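Local coordinates for protein geranylgeranyl pyrophosphate synthase (Corynebacterium glutamicum, PDB 3LK5) that probably joins the prenyl group of an allylic diphosphate to isopentenyl diphosphate in isoprenoid biosynthesis, as a magnesium-dependent member of the FPP/GGPP synthase family, at residues 101-106 / 154-159; 219-224 / 247-252; 240-245 / 359-364; 264-267 / 272-275; 309-314 / 318-323. All coordinates share one frame; numbering follows the deposited sequence.

Overall arrangement
Contacts 1, 2 and 3 tie together long helices of the all-helical prenyl synthase fold. Contact 4 shapes a turn and contact 5 a helix start, both further from the chain's centre. Contact 1 is the one close to the magnesium-binding aspartates: the side chain of Cys103 is about 8 Å from that of Asp108. No metal is bound in this model. Its helix reaches contact 2 through Gln101 OE1 and Tyr219 OH, 2.7 Å apart and probably hydrogen-bonded. Contacts 2 and 3 share helix 236-263, and their centres are about 9 Å apart. Ile221 CG2 packs on Tyr245 CE2 at 3.9 Å. Contacts 4 and 5 have centres about 12 Å apart without touching.

Contact 1. Residues 101-106 / 154-159; sequences QACALI and MALVWA
Cys103 and Ala155 mark the point where the two helices run closest, their CA atoms 5.5 Å apart. The helical segments 101-106 and 154-159 are antiparallel, with an angle of 162° between their directions. Their axes come within 8.2 Å. This is a close helix pair in the all-alpha isoprenoid synthase fold. The DDxxD motif starts in the last turn of helix 87-111 and ends just after it; its Asp108 and Asp112 bind magnesium, absent from this model. Asp108 lies little more than one turn beyond Cys103.

Small side chains make the close approach possible. The methyl group of Ala155 enters between two neighbours on the facing helix. Its CB is 4.2 Å from Ala102 CB. It is also 4.0 Å from Cys103 N, so here the methyl lies against backbone as well as side chain. All the residues that touch are buried, and the contact is apolar. Phe99, one turn before Cys103, packs on Ala155, while Val58 of helix 45-59 packs on Ala102.

Helix 144-164 also takes part in the dimer interface. Trp158 NE1 is hydrogen-bonded to Thr185 OG1 of the second subunit, and Leu156 meets Leu156 of the second subunit. The Trp158 ring also has Met154 CG, of a selenomethionine, 3.6 Å above its plane and over its centre. Cys103 itself reaches Asp153 of the second subunit, so the contact adjoins the dimer interface. The thiol is swung opposite the backbone N (chi1 -179°). This puts Cys103 SG beside the start of the leucine side chain, 4.1 Å from Leu156 CB.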
# COMPACT_ATOMS: atom_id res chain seq x y z
N GLN A 101 3.46 -3.04 -9.40
CA GLN A 101 4.34 -4.22 -9.52
C GLN A 101 5.58 -4.10 -8.64
O GLN A 101 6.06 -5.13 -8.12
CB GLN A 101 4.72 -4.42 -11.00
CG GLN A 101 5.76 -5.53 -11.26
CD GLN A 101 5.25 -6.94 -11.05
OE1 GLN A 101 4.17 -7.20 -10.47
NE2 GLN A 101 6.05 -7.90 -11.52
N ALA A 102 6.13 -2.89 -8.53
CA ALA A 102 7.29 -2.71 -7.66
C ALA A 102 6.91 -3.10 -6.23
O ALA A 102 7.68 -3.82 -5.56
CB ALA A 102 7.80 -1.30 -7.70
N CYS A 103 5.75 -2.64 -5.75
CA CYS A 103 5.32 -3.01 -4.38
C CYS A 103 5.16 -4.52 -4.27
O CYS A 103 5.62 -5.13 -3.30
CB CYS A 103 3.98 -2.35 -4.01
SG CYS A 103 3.43 -2.77 -2.30
N ALA A 104 4.49 -5.12 -5.25
CA ALA A 104 4.27 -6.56 -5.25
C ALA A 104 5.60 -7.34 -5.12
O ALA A 104 5.72 -8.26 -4.31
CB ALA A 104 3.53 -6.99 -6.57
N LEU A 105 6.60 -6.96 -5.92
CA LEU A 105 7.89 -7.68 -5.93
C LEU A 105 8.66 -7.46 -4.63
O LEU A 105 9.26 -8.39 -4.10
CB LEU A 105 8.75 -7.24 -7.13
CG LEU A 105 8.26 -7.51 -8.56
CD1 LEU A 105 9.13 -6.73 -9.56
CD2 LEU A 105 8.37 -8.98 -8.89
N ILE A 106 8.66 -6.22 -4.13
CA ILE A 106 9.37 -5.88 -2.90
C ILE A 106 8.74 -6.62 -1.71
O ILE A 106 9.46 -7.29 -0.94
CB ILE A 106 9.43 -4.35 -2.68
CG1 ILE A 106 10.30 -3.73 -3.77
CG2 ILE A 106 9.96 -4.02 -1.28
CD1 ILE A 106 10.14 -2.20 -3.91
N MSE A 154 5.44 3.01 -0.22
CA MSE A 154 5.63 4.23 -1.02
C MSE A 154 5.28 3.99 -2.49
O MSE A 154 4.61 4.82 -3.11
CB MSE A 154 7.05 4.78 -0.88
CG MSE A 154 7.20 6.18 -1.47
SE MSE A 154 6.38 7.56 -0.35
CE MSE A 154 7.85 7.72 0.95
N ALA A 155 5.73 2.86 -3.03
CA ALA A 155 5.43 2.52 -4.43
C ALA A 155 3.92 2.41 -4.62
O ALA A 155 3.39 2.87 -5.62
CB ALA A 155 6.10 1.23 -4.82
N LEU A 156 3.23 1.82 -3.65
CA LEU A 156 1.79 1.65 -3.81
C LEU A 156 1.02 2.97 -3.77
O LEU A 156 0.10 3.18 -4.59
CB LEU A 156 1.24 0.60 -2.80
CG LEU A 156 -0.24 0.25 -2.88
CD1 LEU A 156 -0.63 -0.30 -4.29
CD2 LEU A 156 -0.52 -0.84 -1.80
N VAL A 157 1.39 3.87 -2.85
CA VAL A 157 0.77 5.19 -2.83
C VAL A 157 1.12 6.00 -4.09
O VAL A 157 0.28 6.71 -4.62
CB VAL A 157 0.98 6.03 -1.48
CG1 VAL A 157 0.46 5.22 -0.27
CG2 VAL A 157 2.34 6.47 -1.28
N TRP A 158 2.32 5.82 -4.59
CA TRP A 158 2.69 6.55 -5.82
C TRP A 158 2.01 5.99 -7.08
O TRP A 158 1.80 6.73 -8.03
CB TRP A 158 4.22 6.56 -5.98
CG TRP A 158 4.84 7.57 -5.03
CD1 TRP A 158 4.17 8.49 -4.24
CD2 TRP A 158 6.23 7.80 -4.83
NE1 TRP A 158 5.11 9.25 -3.50
CE2 TRP A 158 6.37 8.84 -3.89
CE3 TRP A 158 7.40 7.19 -5.35
CZ2 TRP A 158 7.62 9.30 -3.46
CZ3 TRP A 158 8.64 7.63 -4.91
CH2 TRP A 158 8.74 8.68 -3.98
N ALA A 159 1.73 4.69 -7.10
CA ALA A 159 0.90 4.13 -8.21
C ALA A 159 -0.41 4.90 -8.27
O ALA A 159 -0.87 5.34 -9.35
CB ALA A 159 0.63 2.62 -8.03

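Contact 2. Residues 219-224 / 247-252; sequences YTIARP and HDIGIA
His247 touches Ala222 through its backbone, His247 N to Ala222 CB 4.0 Å, and its own CB points away from that helix. Ile251 CD1 lies over one face of the His247 ring, 3.4 Å above its plane and offset toward the rim. At the ring edge, in plane, is the carboxylate of Asp248. His247 ND1 donates to Asp248 OD1 at 2.8 Å (N-H...acceptor angle 162°). The bond uses the anti side of the oxygen and sets the rotation of the ring. The bond of Asp248 OD2 to Ser343 OG steadies the carboxylate.

The segments belong to helices 205-231 and 236-263, an antiparallel hairpin in the all-helical prenyl synthase core. Their axes approach to 8.1 Å. Segment 219-224 contains a wider pi-type turn and is kinked at Pro224, whose N carries no hydrogen.

Ile221 makes the largest share of the packing. Its CG1 branch stands opposite the carbonyl carbon (chi1 -51°) and extends CD1 across the gap. Ile221 CD1 sits 3.8 Å from Gly250 CA, where glycine leaves room for it. The same methyl touches Ile249 CG2 at 3.7 Å, the two side chains crossing at a slant. Tyr69 packs on Ile221, and Ala365 and Thr369 pack on Ile249.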
# COMPACT_ATOMS: atom_id res chain seq x y z
N TYR A 219 -4.45 -9.72 -12.78
CA TYR A 219 -3.49 -8.69 -12.45
C TYR A 219 -2.62 -8.27 -13.64
O TYR A 219 -2.33 -7.09 -13.84
CB TYR A 219 -2.60 -9.24 -11.32
CG TYR A 219 -1.43 -8.36 -11.01
CD1 TYR A 219 -1.61 -6.99 -10.75
CD2 TYR A 219 -0.14 -8.90 -10.92
CE1 TYR A 219 -0.54 -6.18 -10.44
CE2 TYR A 219 0.95 -8.12 -10.58
CZ TYR A 219 0.73 -6.76 -10.34
OH TYR A 219 1.79 -5.95 -10.06
N THR A 220 -2.22 -9.24 -14.45
CA THR A 220 -1.14 -8.99 -15.41
C THR A 220 -1.65 -8.64 -16.79
O THR A 220 -1.00 -7.87 -17.52
CB THR A 220 -0.19 -10.23 -15.47
OG1 THR A 220 0.34 -10.45 -14.15
CG2 THR A 220 0.96 -10.05 -16.51
N ILE A 221 -2.80 -9.20 -17.14
CA ILE A 221 -3.31 -9.04 -18.48
C ILE A 221 -4.73 -8.53 -18.56
O ILE A 221 -4.98 -7.52 -19.24
CB ILE A 221 -3.21 -10.40 -19.31
CG1 ILE A 221 -1.80 -10.97 -19.20
CG2 ILE A 221 -3.66 -10.12 -20.79
CD1 ILE A 221 -1.42 -12.04 -20.36
N ALA A 222 -5.66 -9.22 -17.90
CA ALA A 222 -7.07 -8.85 -18.09
C ALA A 222 -7.41 -7.46 -17.56
O ALA A 222 -8.02 -6.66 -18.27
CB ALA A 222 -8.03 -9.90 -17.46
N ARG A 223 -7.03 -7.17 -16.32
CA ARG A 223 -7.36 -5.85 -15.82
C ARG A 223 -6.55 -4.70 -16.47
O ARG A 223 -7.12 -3.64 -16.67
CB ARG A 223 -7.30 -5.75 -14.27
CG ARG A 223 -8.32 -6.63 -13.51
CD ARG A 223 -9.75 -6.25 -13.85
NE ARG A 223 -10.69 -6.97 -12.95
CZ ARG A 223 -12.01 -6.99 -13.13
NH1 ARG A 223 -12.58 -6.32 -14.14
NH2 ARG A 223 -12.78 -7.66 -12.27
N PRO A 224 -5.24 -4.89 -16.79
CA PRO A 224 -4.59 -3.80 -17.55
C PRO A 224 -5.34 -3.54 -18.87
O PRO A 224 -5.55 -2.40 -19.21
CB PRO A 224 -3.16 -4.36 -17.80
CG PRO A 224 -2.90 -5.11 -16.46
CD PRO A 224 -4.25 -5.87 -16.28
N HIS A 247 -8.06 -13.40 -19.47
CA HIS A 247 -8.26 -14.52 -18.53
C HIS A 247 -7.49 -15.77 -19.06
O HIS A 247 -6.66 -16.34 -18.34
CB HIS A 247 -9.75 -14.85 -18.39
CG HIS A 247 -10.04 -16.16 -17.71
ND1 HIS A 247 -10.11 -17.37 -18.38
CD2 HIS A 247 -10.35 -16.44 -16.41
CE1 HIS A 247 -10.40 -18.34 -17.53
NE2 HIS A 247 -10.56 -17.80 -16.33
N ASP A 248 -7.74 -16.11 -20.32
CA ASP A 248 -7.11 -17.30 -20.95
C ASP A 248 -5.60 -17.16 -21.13
O ASP A 248 -4.84 -18.03 -20.70
CB ASP A 248 -7.77 -17.61 -22.28
CG ASP A 248 -9.20 -18.08 -22.14
OD1 ASP A 248 -9.70 -18.26 -21.00
OD2 ASP A 248 -9.84 -18.26 -23.17
N ILE A 249 -5.16 -16.06 -21.74
CA ILE A 249 -3.74 -15.85 -21.92
C ILE A 249 -3.01 -15.66 -20.57
O ILE A 249 -1.88 -16.10 -20.41
CB ILE A 249 -3.47 -14.67 -22.93
CG1 ILE A 249 -4.20 -14.91 -24.28
CG2 ILE A 249 -1.93 -14.47 -23.13
CD1 ILE A 249 -3.95 -16.39 -24.92
N GLY A 250 -3.65 -14.99 -19.61
CA GLY A 250 -2.99 -14.77 -18.31
C GLY A 250 -2.74 -16.07 -17.55
O GLY A 250 -1.67 -16.24 -16.91
N ILE A 251 -3.73 -16.97 -17.59
CA ILE A 251 -3.54 -18.29 -16.95
C ILE A 251 -2.41 -19.04 -17.70
O ILE A 251 -1.50 -19.58 -17.07
CB ILE A 251 -4.85 -19.13 -16.88
CG1 ILE A 251 -5.84 -18.48 -15.87
CG2 ILE A 251 -4.55 -20.62 -16.45
CD1 ILE A 251 -7.25 -18.96 -16.08
N ALA A 252 -2.48 -19.07 -19.03
CA ALA A 252 -1.44 -19.76 -19.81
C ALA A 252 -0.05 -19.20 -19.52
O ALA A 252 0.94 -19.94 -19.45
CB ALA A 252 -1.76 -19.68 -21.32

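Contact 3. Residues 240-245 / 359-364; sequences DALLHY and AQLRAL
Tyr245 reaches right across to Leu361, joining helix 236-263 to the C-terminal helix 355-369 of the all-alpha prenyl synthase fold. The two short segments run in nearly the same direction, 17° apart. Their axes stay 13.0 Å from each other, too far for backbones to meet. Long side chains span the gap, Tyr245 foremost.

The tight part is the end of that side chain. Tyr245 CG is turned opposite its own backbone N (chi1 167°), which sends the ring outward to the other helix. Tyr245 OH donates to Leu361 O at 2.7 Å. The carbonyl oxygen lies at the ring edge, near the ring plane. The hydroxyl meets it tilted 30° from the carbonyl plane. Tyr245 OH is also hydrogen-bonded to Tyr69 OH, so two partners grip this buried oxygen. Tyr69 and its helix 65-78 also pack against Leu361 and Leu364.

The loose part lies one turn back. Leu242 CD2 and Leu361 CD1 meet there at 4.4 Å, methyl to methyl. Ala229 of helix 205-231 packs on Leu242. The flanks turned away from the contact are the more exposed ones, as at Ala359.

Two leucines of segment 359-364 flank the end of the tyrosine. Leu361 CD2 is 4.2 Å from Tyr245 CZ, and Leu364 CB is 4.2 Å from Tyr245 OH.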
# COMPACT_ATOMS: atom_id res chain seq x y z
N ASP A 240 -15.52 -7.02 -22.97
CA ASP A 240 -15.76 -8.44 -22.71
C ASP A 240 -14.77 -9.34 -23.45
O ASP A 240 -14.20 -10.31 -22.87
CB ASP A 240 -17.21 -8.82 -23.08
CG ASP A 240 -17.68 -10.04 -22.35
OD1 ASP A 240 -17.83 -11.09 -23.00
OD2 ASP A 240 -17.84 -9.97 -21.12
N ALA A 241 -14.54 -9.04 -24.73
CA ALA A 241 -13.59 -9.81 -25.53
C ALA A 241 -12.18 -9.74 -24.98
O ALA A 241 -11.49 -10.76 -24.89
CB ALA A 241 -13.61 -9.38 -26.97
N LEU A 242 -11.74 -8.52 -24.59
CA LEU A 242 -10.42 -8.32 -23.99
C LEU A 242 -10.24 -9.04 -22.64
O LEU A 242 -9.16 -9.63 -22.34
CB LEU A 242 -10.16 -6.81 -23.80
CG LEU A 242 -10.15 -6.01 -25.11
CD1 LEU A 242 -9.88 -4.50 -24.79
CD2 LEU A 242 -9.12 -6.55 -26.12
N LEU A 243 -11.29 -9.01 -21.82
CA LEU A 243 -11.24 -9.66 -20.52
C LEU A 243 -11.16 -11.18 -20.67
O LEU A 243 -10.46 -11.82 -19.89
CB LEU A 243 -12.46 -9.28 -19.63
CG LEU A 243 -12.38 -7.91 -18.94
CD1 LEU A 243 -13.79 -7.55 -18.32
CD2 LEU A 243 -11.28 -7.86 -17.87
N HIS A 244 -11.84 -11.73 -21.67
CA HIS A 244 -11.75 -13.18 -21.93
C HIS A 244 -10.37 -13.55 -22.44
O HIS A 244 -9.77 -14.52 -21.99
CB HIS A 244 -12.79 -13.61 -22.96
CG HIS A 244 -14.16 -13.81 -22.40
ND1 HIS A 244 -14.46 -14.82 -21.51
CD2 HIS A 244 -15.35 -13.22 -22.70
CE1 HIS A 244 -15.76 -14.80 -21.23
NE2 HIS A 244 -16.32 -13.84 -21.95
N TYR A 245 -9.86 -12.78 -23.40
CA TYR A 245 -8.47 -12.93 -23.81
C TYR A 245 -7.52 -12.88 -22.62
O TYR A 245 -6.64 -13.75 -22.45
CB TYR A 245 -8.11 -11.86 -24.85
CG TYR A 245 -6.63 -11.67 -25.15
CD1 TYR A 245 -6.04 -12.24 -26.31
CD2 TYR A 245 -5.81 -10.90 -24.28
CE1 TYR A 245 -4.67 -12.01 -26.60
CE2 TYR A 245 -4.47 -10.70 -24.53
CZ TYR A 245 -3.90 -11.24 -25.69
OH TYR A 245 -2.56 -10.98 -25.90
N ALA A 359 -3.06 -7.89 -34.35
CA ALA A 359 -1.82 -8.56 -34.70
C ALA A 359 -0.85 -8.55 -33.53
O ALA A 359 -0.22 -9.56 -33.19
CB ALA A 359 -1.16 -7.90 -35.96
N GLN A 360 -0.72 -7.40 -32.92
CA GLN A 360 0.18 -7.31 -31.79
C GLN A 360 -0.35 -8.01 -30.52
O GLN A 360 0.45 -8.55 -29.74
CB GLN A 360 0.52 -5.84 -31.51
CG GLN A 360 1.35 -5.18 -32.62
CD GLN A 360 2.46 -6.08 -33.16
OE1 GLN A 360 3.38 -6.48 -32.44
NE2 GLN A 360 2.37 -6.41 -34.44
N LEU A 361 -1.66 -8.00 -30.30
CA LEU A 361 -2.22 -8.80 -29.17
C LEU A 361 -1.98 -10.30 -29.39
O LEU A 361 -1.66 -11.04 -28.48
CB LEU A 361 -3.72 -8.53 -28.95
CG LEU A 361 -3.93 -7.15 -28.28
CD1 LEU A 361 -5.36 -6.71 -28.41
CD2 LEU A 361 -3.52 -7.18 -26.75
N ARG A 362 -2.08 -10.75 -30.63
CA ARG A 362 -1.75 -12.16 -30.94
C ARG A 362 -0.29 -12.45 -30.67
O ARG A 362 0.06 -13.45 -30.03
CB ARG A 362 -2.11 -12.50 -32.39
CG ARG A 362 -3.62 -12.44 -32.68
CD ARG A 362 -3.92 -12.77 -34.18
NE ARG A 362 -3.34 -14.07 -34.54
CZ ARG A 362 -3.94 -15.25 -34.37
NH1 ARG A 362 -5.17 -15.30 -33.85
NH2 ARG A 362 -3.32 -16.38 -34.72
N ALA A 363 0.58 -11.58 -31.16
CA ALA A 363 2.02 -11.74 -30.95
C ALA A 363 2.41 -11.72 -29.47
O ALA A 363 3.26 -12.52 -29.04
CB ALA A 363 2.82 -10.68 -31.74
N LEU A 364 1.81 -10.80 -28.71
CA LEU A 364 2.08 -10.73 -27.27
C LEU A 364 1.70 -12.01 -26.54
O LEU A 364 2.41 -12.46 -25.65
CB LEU A 364 1.34 -9.57 -26.63
CG LEU A 364 2.08 -8.29 -26.32
CD1 LEU A 364 1.07 -7.36 -25.69
CD2 LEU A 364 3.25 -8.53 -25.36

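Contact 4. Residues 264-267 / 272-275; sequences GDPA and PAGD
Pro266 and Ala273 supply the apolar part of this surface contact. The ring carbon Pro266 CD lies 4.3 Å from the methyl Ala273 CB. Close by, Gly264 O is 4.3 Å from Ala273 CA. The backbones are nearest a little further along, where the CA atoms of Pro266 and Pro272 are 5.4 Å apart. The patch is thin, and Pro266 and Ala273 are both exposed.

A water makes a polar link between the segments. It lies 2.6 Å from Gly264 O and donates to it. The same water accepts from Gly274 N at 3.0 Å. It thus bridges the end of helix 236-263 to the loop that follows helix 266-269, and it occupies a backbone acceptor and a backbone donor together.

Other hydrogen bonds shape each segment separately. Asp265 is the N-cap of helix 266-269. Its OD2 accepts from Ala267 N at 3.0 Å, with an N-H...acceptor angle of 154°. The nitrogen comes to the anti side of the carboxylate oxygen, and the ring closed by this bond is an Asx turn. In the second segment Asp275 N donates to Pro272 O at 3.2 Å.

That last bond closes a type II beta turn from Pro272 to Asp275. Gly274 has the positive phi that suits the third position of such a turn (phi 72°). It is also the N-cap residue of helix 275-278. An Asx-capped short helix is followed by a type II turn that leads into helix 275-278, in the connection after helix 236-263, whose end probably holds the second aspartate-rich region of this family.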
# COMPACT_ATOMS: atom_id res chain seq x y z
N GLY A 264 13.40 -24.51 -16.99
CA GLY A 264 14.08 -23.53 -17.83
C GLY A 264 15.50 -23.23 -17.40
O GLY A 264 15.82 -23.26 -16.21
N ASP A 265 16.31 -22.88 -18.38
CA ASP A 265 17.71 -22.44 -18.18
C ASP A 265 17.76 -21.06 -17.51
O ASP A 265 16.92 -20.21 -17.81
CB ASP A 265 18.41 -22.36 -19.54
CG ASP A 265 19.91 -22.32 -19.41
OD1 ASP A 265 20.52 -23.41 -19.46
OD2 ASP A 265 20.47 -21.21 -19.25
N PRO A 266 18.73 -20.85 -16.59
CA PRO A 266 18.89 -19.54 -15.92
C PRO A 266 19.04 -18.37 -16.90
O PRO A 266 18.60 -17.26 -16.60
CB PRO A 266 20.16 -19.70 -15.08
CG PRO A 266 20.69 -21.11 -15.36
CD PRO A 266 19.60 -21.89 -15.99
N ALA A 267 19.65 -18.62 -18.05
CA ALA A 267 19.73 -17.63 -19.13
C ALA A 267 18.36 -17.08 -19.58
O ALA A 267 18.26 -15.94 -20.03
CB ALA A 267 20.50 -18.19 -20.31
N PRO A 272 18.39 -19.19 -10.57
CA PRO A 272 19.01 -20.51 -10.65
C PRO A 272 18.00 -21.58 -11.13
O PRO A 272 16.79 -21.45 -10.89
CB PRO A 272 19.45 -20.77 -9.20
CG PRO A 272 19.64 -19.40 -8.62
CD PRO A 272 18.52 -18.60 -9.22
N ALA A 273 18.51 -22.60 -11.82
CA ALA A 273 17.68 -23.71 -12.31
C ALA A 273 16.83 -24.27 -11.17
O ALA A 273 17.35 -24.49 -10.06
CB ALA A 273 18.58 -24.81 -12.95
N GLY A 274 15.53 -24.44 -11.40
CA GLY A 274 14.64 -25.11 -10.46
C GLY A 274 14.32 -24.33 -9.21
O GLY A 274 13.86 -24.89 -8.21
N ASP A 275 14.56 -23.02 -9.27
CA ASP A 275 14.25 -22.12 -8.17
C ASP A 275 12.89 -22.35 -7.55
O ASP A 275 12.73 -22.26 -6.33
CB ASP A 275 14.32 -20.69 -8.68
CG ASP A 275 14.48 -19.69 -7.58
OD1 ASP A 275 15.50 -19.79 -6.86
OD2 ASP A 275 13.60 -18.81 -7.45
O HOH W 1 14.55 -23.27 -13.99

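Contact 5. Residues 309-314 / 318-323; sequences GKVTSP and AVITEH
The start of helix 314-326 and the loop leading into it make up this contact, with Pro314 and Ala318 one helical turn apart. Ala318 N donates to Pro314 O at 2.9 Å, with an N-H...acceptor angle of 153°. This is an ordinary first-turn bond of an alpha-helix. The methyl of Ala318 sits beside the same oxygen, Ala318 CB to Pro314 O 3.4 Å. Pro314 opens the helix, where its lack of an N-H costs nothing because the first turn has no acceptor before it.

Just ahead of the proline, Ser313 is the N-cap. Its OG is hydrogen-bonded to Asp316 N, a backbone N-H at the start of the helix that the turns themselves leave without a partner. A weak bond also joins this OG to Glu315 OE1.

Further back the loop folds against the side of the helix. Val311 CG2 touches Ile320 CG1 at 4.4 Å, methyl against methylene. The fit is light, though Ile320 is buried. Val311 also rests on Asp316 and Ile317. Ile277 of helix 275-278 packs on Ile320 and Thr321, so this side of the helix is covered by helix 275-278. At the far end of the loop Gly309 is tied to Ile277 by backbone hydrogen bonds.

This is a helix N-terminus with a serine N-cap and proline in the first turn, its incoming loop laid along the first turns. That loop links helix 298-307 to helix 314-326 at the outer part of the all-helical synthase fold.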
# COMPACT_ATOMS: atom_id res chain seq x y z
N GLY A 309 10.60 -27.11 -1.44
CA GLY A 309 10.71 -25.99 -0.50
C GLY A 309 11.66 -26.28 0.63
O GLY A 309 11.77 -25.50 1.58
N LYS A 310 12.36 -27.42 0.55
CA LYS A 310 13.26 -27.87 1.61
C LYS A 310 14.67 -28.19 1.10
O LYS A 310 15.64 -28.02 1.83
CB LYS A 310 12.68 -29.08 2.35
CG LYS A 310 11.38 -28.77 3.10
CD LYS A 310 10.76 -30.02 3.69
CE LYS A 310 9.24 -29.96 3.63
NZ LYS A 310 8.66 -31.32 3.82
N VAL A 311 14.78 -28.67 -0.13
CA VAL A 311 16.10 -28.94 -0.71
C VAL A 311 16.75 -27.67 -1.27
O VAL A 311 16.08 -26.67 -1.54
CB VAL A 311 16.05 -30.04 -1.80
CG1 VAL A 311 15.64 -31.37 -1.19
CG2 VAL A 311 15.14 -29.66 -2.95
N THR A 312 18.07 -27.74 -1.46
CA THR A 312 18.90 -26.59 -1.80
C THR A 312 19.90 -26.88 -2.93
O THR A 312 20.06 -26.08 -3.85
CB THR A 312 19.62 -26.06 -0.50
OG1 THR A 312 18.97 -24.86 -0.07
CG2 THR A 312 21.13 -25.80 -0.70
N SER A 313 20.56 -28.04 -2.86
CA SER A 313 21.62 -28.36 -3.82
C SER A 313 21.06 -28.60 -5.23
O SER A 313 19.96 -29.14 -5.38
CB SER A 313 22.43 -29.57 -3.34
OG SER A 313 21.80 -30.79 -3.70
N PRO A 314 21.82 -28.20 -6.27
CA PRO A 314 21.40 -28.45 -7.65
C PRO A 314 21.04 -29.92 -7.88
O PRO A 314 20.03 -30.21 -8.51
CB PRO A 314 22.64 -28.06 -8.47
CG PRO A 314 23.31 -27.01 -7.64
CD PRO A 314 23.06 -27.40 -6.20
N ALA A 318 17.43 -31.33 -8.98
CA ALA A 318 17.31 -32.06 -10.24
C ALA A 318 16.59 -33.40 -10.07
O ALA A 318 15.77 -33.81 -10.92
CB ALA A 318 18.70 -32.27 -10.88
N VAL A 319 16.90 -34.09 -8.98
CA VAL A 319 16.30 -35.40 -8.69
C VAL A 319 14.78 -35.24 -8.49
O VAL A 319 14.00 -36.03 -9.03
CB VAL A 319 17.02 -36.11 -7.48
CG1 VAL A 319 16.15 -37.21 -6.87
CG2 VAL A 319 18.37 -36.65 -7.93
N ILE A 320 14.36 -34.22 -7.75
CA ILE A 320 12.92 -33.95 -7.57
C ILE A 320 12.30 -33.61 -8.94
O ILE A 320 11.19 -34.04 -9.28
CB ILE A 320 12.67 -32.74 -6.64
CG1 ILE A 320 13.23 -32.94 -5.21
CG2 ILE A 320 11.18 -32.32 -6.63
CD1 ILE A 320 12.84 -34.21 -4.51
N THR A 321 13.03 -32.79 -9.69
CA THR A 321 12.56 -32.35 -11.00
C THR A 321 12.32 -33.53 -11.95
O THR A 321 11.28 -33.59 -12.63
CB THR A 321 13.54 -31.36 -11.60
OG1 THR A 321 13.55 -30.18 -10.79
CG2 THR A 321 13.07 -30.97 -12.99
N GLU A 322 13.27 -34.47 -11.97
CA GLU A 322 13.11 -35.68 -12.81
C GLU A 322 11.93 -36.55 -12.33
O GLU A 322 11.23 -37.13 -13.15
CB GLU A 322 14.42 -36.49 -12.94
CG GLU A 322 15.54 -35.80 -13.78
CD GLU A 322 15.04 -35.22 -15.13
OE1 GLU A 322 14.15 -35.80 -15.77
OE2 GLU A 322 15.55 -34.16 -15.57
N HIS A 323 11.71 -36.62 -11.01
CA HIS A 323 10.54 -37.34 -10.48
C HIS A 323 9.26 -36.67 -11.01
O HIS A 323 8.35 -37.36 -11.47
CB HIS A 323 10.50 -37.42 -8.95
CG HIS A 323 11.46 -38.40 -8.34
ND1 HIS A 323 11.52 -39.73 -8.70
CD2 HIS A 323 12.35 -38.25 -7.32
CE1 HIS A 323 12.44 -40.35 -7.98
NE2 HIS A 323 12.94 -39.48 -7.11